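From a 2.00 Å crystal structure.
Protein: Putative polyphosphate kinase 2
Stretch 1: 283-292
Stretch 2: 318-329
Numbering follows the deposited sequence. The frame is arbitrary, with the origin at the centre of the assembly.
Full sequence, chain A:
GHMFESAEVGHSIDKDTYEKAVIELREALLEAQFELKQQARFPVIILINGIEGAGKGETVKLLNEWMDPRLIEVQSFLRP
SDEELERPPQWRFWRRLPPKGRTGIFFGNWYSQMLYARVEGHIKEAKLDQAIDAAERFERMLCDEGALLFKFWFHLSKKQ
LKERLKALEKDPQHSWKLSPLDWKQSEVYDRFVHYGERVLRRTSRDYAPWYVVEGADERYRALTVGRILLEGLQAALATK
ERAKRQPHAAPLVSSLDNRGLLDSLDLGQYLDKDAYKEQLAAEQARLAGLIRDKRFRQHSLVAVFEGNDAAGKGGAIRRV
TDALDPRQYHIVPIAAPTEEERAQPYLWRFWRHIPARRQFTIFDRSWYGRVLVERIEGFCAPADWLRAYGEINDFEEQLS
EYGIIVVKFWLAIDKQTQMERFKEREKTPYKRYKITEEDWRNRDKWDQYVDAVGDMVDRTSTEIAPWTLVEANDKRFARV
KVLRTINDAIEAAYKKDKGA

Stretch 1 (283-292) EQARLAGLIR
Stretch 2 318-329: RRVTDALDPRQY

A single side chain supplies all the direct polar bonding of this contact: Gln284 reaches from a helix to a backbone carbonyl in the helical part of the second stretch, its NE2 donating to Arg319 O at 2.9 Å and 163°. The same NE2 donates to a water at 3.0 Å, and that water donates to Asp322 OD2 at 2.6 Å, so both amide protons find acceptors. An m, t rotamer with chi3 at -32° extends the amide far enough to do this.

Stretch 1 is helical throughout, phi/psi near -65/-40 as far as Ile291, loosening to -87/-19 at Arg292, and presents Gln284, Leu287, Ala288 and Ile291 at the i, i+3, i+4, i+7 spacing of one helical face. Stretch 2 enters as helix, makes a type I turn from Thr321 to Leu324, extends at Leu324 (-126/172) and Asp325 (-82/144), then forms a 3-10 segment at 326-328. Gln284 CA and Ala323 CA are 4.7 Å apart, Ile291 CA and Gln328 CA 8.6 Å, so both stretches advance in the same sense and the gap widens towards their later residues. The close approach suits alanine: Ala323 CB lies 3.6 Å from Gln284 O and 3.7 Å from Gln284 CB. Ala288 is equally compact, its CB 3.8 Å from Ala323 O.

Apolar packing continues along the face. Leu287 (t, p) brings CD2 to 3.9 Å from Val320 CG1 and 4.1 Å from Ala323 CB. Leu324 (m, t) points its CA-to-CB bond sideways, but its end comes nearer, placing CD2 3.9 Å from both Ala288 CA and Ile291 CG1. Leu287, Ile291, Val320 and Leu324 are buried, where branched apolar side chains fill space without leaving a polar group unpaired. Ile291 (m, m) sets CG2 3.5 Å from Gln328 NE2; Gln328 (m, t, chi3 -71°) borders the patch while its OE1 accepts from Asp325 N at 2.8 Å.

Salt bridges brace stretch 2 internally: Arg318 NH2 to Asp322 OD2, and Arg327 NH2 to Asp325 OD2, both 2.8 Å. The contact buries 402 Å² summed over both stretches.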

# COMPACT_ATOMS: atom_id res chain seq x y z
N GLU A 283 3.36 24.86 -26.46
CA GLU A 283 2.46 24.03 -25.64
C GLU A 283 3.08 23.50 -24.33
O GLU A 283 2.38 23.41 -23.29
CB GLU A 283 1.85 22.88 -26.50
CG GLU A 283 0.98 23.47 -27.69
CD GLU A 283 -0.28 24.21 -27.24
OE1 GLU A 283 -0.84 23.82 -26.21
OE2 GLU A 283 -0.71 25.18 -27.88
N GLN A 284 4.37 23.19 -24.37
CA GLN A 284 5.13 22.84 -23.17
C GLN A 284 5.15 24.01 -22.15
O GLN A 284 4.88 23.78 -20.96
CB GLN A 284 6.53 22.38 -23.56
CG GLN A 284 6.53 21.02 -24.28
CD GLN A 284 7.91 20.61 -24.74
OE1 GLN A 284 8.73 21.46 -25.10
NE2 GLN A 284 8.17 19.29 -24.73
N ALA A 285 5.40 25.24 -22.62
CA ALA A 285 5.33 26.45 -21.76
C ALA A 285 3.93 26.67 -21.18
O ALA A 285 3.77 27.10 -20.00
CB ALA A 285 5.78 27.70 -22.56
N ARG A 286 2.91 26.40 -22.00
CA ARG A 286 1.51 26.61 -21.61
C ARG A 286 1.19 25.60 -20.52
O ARG A 286 0.63 25.97 -19.50
CB ARG A 286 0.59 26.41 -22.82
CG ARG A 286 -0.86 26.77 -22.60
CD ARG A 286 -1.62 26.57 -23.87
NE ARG A 286 -3.06 26.46 -23.68
CZ ARG A 286 -3.88 25.80 -24.50
NH1 ARG A 286 -3.40 25.16 -25.56
NH2 ARG A 286 -5.17 25.75 -24.26
N LEU A 287 1.59 24.35 -20.71
CA LEU A 287 1.38 23.31 -19.68
C LEU A 287 2.11 23.67 -18.39
O LEU A 287 1.51 23.59 -17.34
CB LEU A 287 1.81 21.91 -20.13
CG LEU A 287 1.68 20.80 -19.04
CD1 LEU A 287 0.23 20.64 -18.63
CD2 LEU A 287 2.22 19.50 -19.50
N ALA A 288 3.38 24.07 -18.46
CA ALA A 288 4.12 24.41 -17.26
C ALA A 288 3.38 25.52 -16.50
O ALA A 288 3.29 25.52 -15.26
CB ALA A 288 5.50 24.86 -17.63
N GLY A 289 2.83 26.48 -17.23
CA GLY A 289 2.21 27.63 -16.57
C GLY A 289 0.89 27.26 -15.95
O GLY A 289 0.53 27.75 -14.88
N LEU A 290 0.15 26.36 -16.61
CA LEU A 290 -1.18 25.93 -16.12
C LEU A 290 -1.07 25.12 -14.85
O LEU A 290 -1.96 25.21 -14.00
CB LEU A 290 -1.93 25.14 -17.18
CG LEU A 290 -2.49 25.97 -18.35
CD1 LEU A 290 -2.80 25.07 -19.52
CD2 LEU A 290 -3.72 26.74 -17.92
N ILE A 291 -0.02 24.30 -14.77
CA ILE A 291 0.28 23.46 -13.59
C ILE A 291 0.71 24.30 -12.39
O ILE A 291 0.38 23.96 -11.24
CB ILE A 291 1.36 22.41 -13.91
CG1 ILE A 291 0.84 21.39 -14.90
CG2 ILE A 291 1.81 21.71 -12.65
CD1 ILE A 291 -0.22 20.59 -14.41
N ARG A 292 1.37 25.42 -12.66
CA ARG A 292 1.95 26.29 -11.65
C ARG A 292 0.88 27.28 -11.18
O ARG A 292 0.97 27.84 -10.11
CB ARG A 292 3.21 26.96 -12.25
CG ARG A 292 3.81 28.19 -11.52
CD ARG A 292 4.74 29.05 -12.45
NE ARG A 292 5.74 28.20 -13.15
CZ ARG A 292 5.94 28.12 -14.48
NH1 ARG A 292 5.25 28.87 -15.34
NH2 ARG A 292 6.86 27.27 -14.95
N ARG A 318 6.73 11.47 -23.14
CA ARG A 318 7.94 12.17 -22.72
C ARG A 318 7.95 13.65 -23.12
O ARG A 318 8.59 14.45 -22.46
CB ARG A 318 9.22 11.49 -23.22
CG ARG A 318 10.40 11.60 -22.19
CD ARG A 318 11.74 11.66 -22.86
NE ARG A 318 11.92 12.90 -23.62
CZ ARG A 318 12.84 13.08 -24.56
NH1 ARG A 318 13.70 12.12 -24.91
NH2 ARG A 318 12.91 14.24 -25.19
N ARG A 319 7.28 14.01 -24.21
CA ARG A 319 7.18 15.43 -24.58
C ARG A 319 6.28 16.21 -23.57
O ARG A 319 6.43 17.43 -23.40
CB ARG A 319 6.70 15.61 -26.02
CG ARG A 319 7.65 15.06 -27.14
CD ARG A 319 9.09 15.32 -26.81
NE ARG A 319 10.02 14.64 -27.70
CZ ARG A 319 10.32 13.34 -27.67
NH1 ARG A 319 9.79 12.53 -26.76
NH2 ARG A 319 11.19 12.86 -28.54
N VAL A 320 5.37 15.50 -22.91
CA VAL A 320 4.62 16.09 -21.78
C VAL A 320 5.54 16.24 -20.58
O VAL A 320 5.61 17.30 -19.96
CB VAL A 320 3.39 15.20 -21.41
CG1 VAL A 320 2.68 15.68 -20.09
CG2 VAL A 320 2.45 15.14 -22.60
N THR A 321 6.28 15.19 -20.24
CA THR A 321 7.12 15.23 -19.03
C THR A 321 8.23 16.27 -19.19
O THR A 321 8.61 16.88 -18.21
CB THR A 321 7.73 13.80 -18.61
OG1 THR A 321 8.54 13.27 -19.64
CG2 THR A 321 6.64 12.79 -18.31
N ASP A 322 8.72 16.44 -20.43
CA ASP A 322 9.78 17.41 -20.78
C ASP A 322 9.41 18.82 -20.39
O ASP A 322 10.28 19.64 -20.12
CB ASP A 322 10.06 17.37 -22.29
CG ASP A 322 11.02 16.22 -22.73
OD1 ASP A 322 11.58 15.47 -21.89
OD2 ASP A 322 11.26 16.11 -23.97
N ALA A 323 8.11 19.10 -20.39
CA ALA A 323 7.55 20.37 -19.97
C ALA A 323 7.67 20.64 -18.45
O ALA A 323 7.64 21.79 -18.03
CB ALA A 323 6.06 20.45 -20.40
N LEU A 324 7.80 19.61 -17.64
CA LEU A 324 7.72 19.77 -16.19
C LEU A 324 8.92 19.22 -15.40
O LEU A 324 9.80 18.56 -15.94
CB LEU A 324 6.45 19.09 -15.67
CG LEU A 324 5.11 19.37 -16.35
CD1 LEU A 324 4.16 18.22 -16.05
CD2 LEU A 324 4.51 20.72 -16.00
N ASP A 325 8.93 19.50 -14.11
CA ASP A 325 9.91 18.93 -13.19
C ASP A 325 9.41 17.51 -12.81
O ASP A 325 8.21 17.28 -12.75
CB ASP A 325 10.08 19.85 -11.98
CG ASP A 325 11.13 19.36 -11.00
OD1 ASP A 325 10.92 18.31 -10.35
OD2 ASP A 325 12.15 20.05 -10.84
N PRO A 326 10.31 16.54 -12.64
CA PRO A 326 9.80 15.20 -12.28
C PRO A 326 9.09 15.08 -10.94
O PRO A 326 8.36 14.16 -10.75
CB PRO A 326 11.06 14.31 -12.33
CG PRO A 326 12.01 15.06 -13.09
CD PRO A 326 11.76 16.51 -12.83
N ARG A 327 9.32 15.98 -10.01
CA ARG A 327 8.54 16.02 -8.76
C ARG A 327 7.09 16.40 -9.00
O ARG A 327 6.28 16.25 -8.10
CB ARG A 327 9.17 17.01 -7.76
CG ARG A 327 10.53 16.51 -7.25
CD ARG A 327 11.33 17.59 -6.57
NE ARG A 327 11.87 18.52 -7.54
CZ ARG A 327 12.78 19.45 -7.26
NH1 ARG A 327 13.25 19.57 -6.02
NH2 ARG A 327 13.23 20.27 -8.22
N GLN A 328 6.75 16.82 -10.21
CA GLN A 328 5.38 17.24 -10.52
C GLN A 328 4.45 16.14 -11.10
O GLN A 328 3.25 16.39 -11.31
CB GLN A 328 5.44 18.42 -11.48
CG GLN A 328 5.99 19.70 -10.86
CD GLN A 328 6.06 20.84 -11.89
OE1 GLN A 328 6.90 20.83 -12.81
NE2 GLN A 328 5.21 21.83 -11.74
N TYR A 329 4.98 14.95 -11.39
CA TYR A 329 4.23 13.94 -12.08
C TYR A 329 4.65 12.58 -11.59
O TYR A 329 5.66 12.44 -10.89
CB TYR A 329 4.30 14.10 -13.62
CG TYR A 329 5.71 13.99 -14.17
CD1 TYR A 329 6.36 12.75 -14.21
CD2 TYR A 329 6.40 15.12 -14.64
CE1 TYR A 329 7.62 12.63 -14.70
CE2 TYR A 329 7.70 14.99 -15.13
CZ TYR A 329 8.29 13.76 -15.16
OH TYR A 329 9.57 13.59 -15.60
O HOH W 1 10.88 18.22 -25.41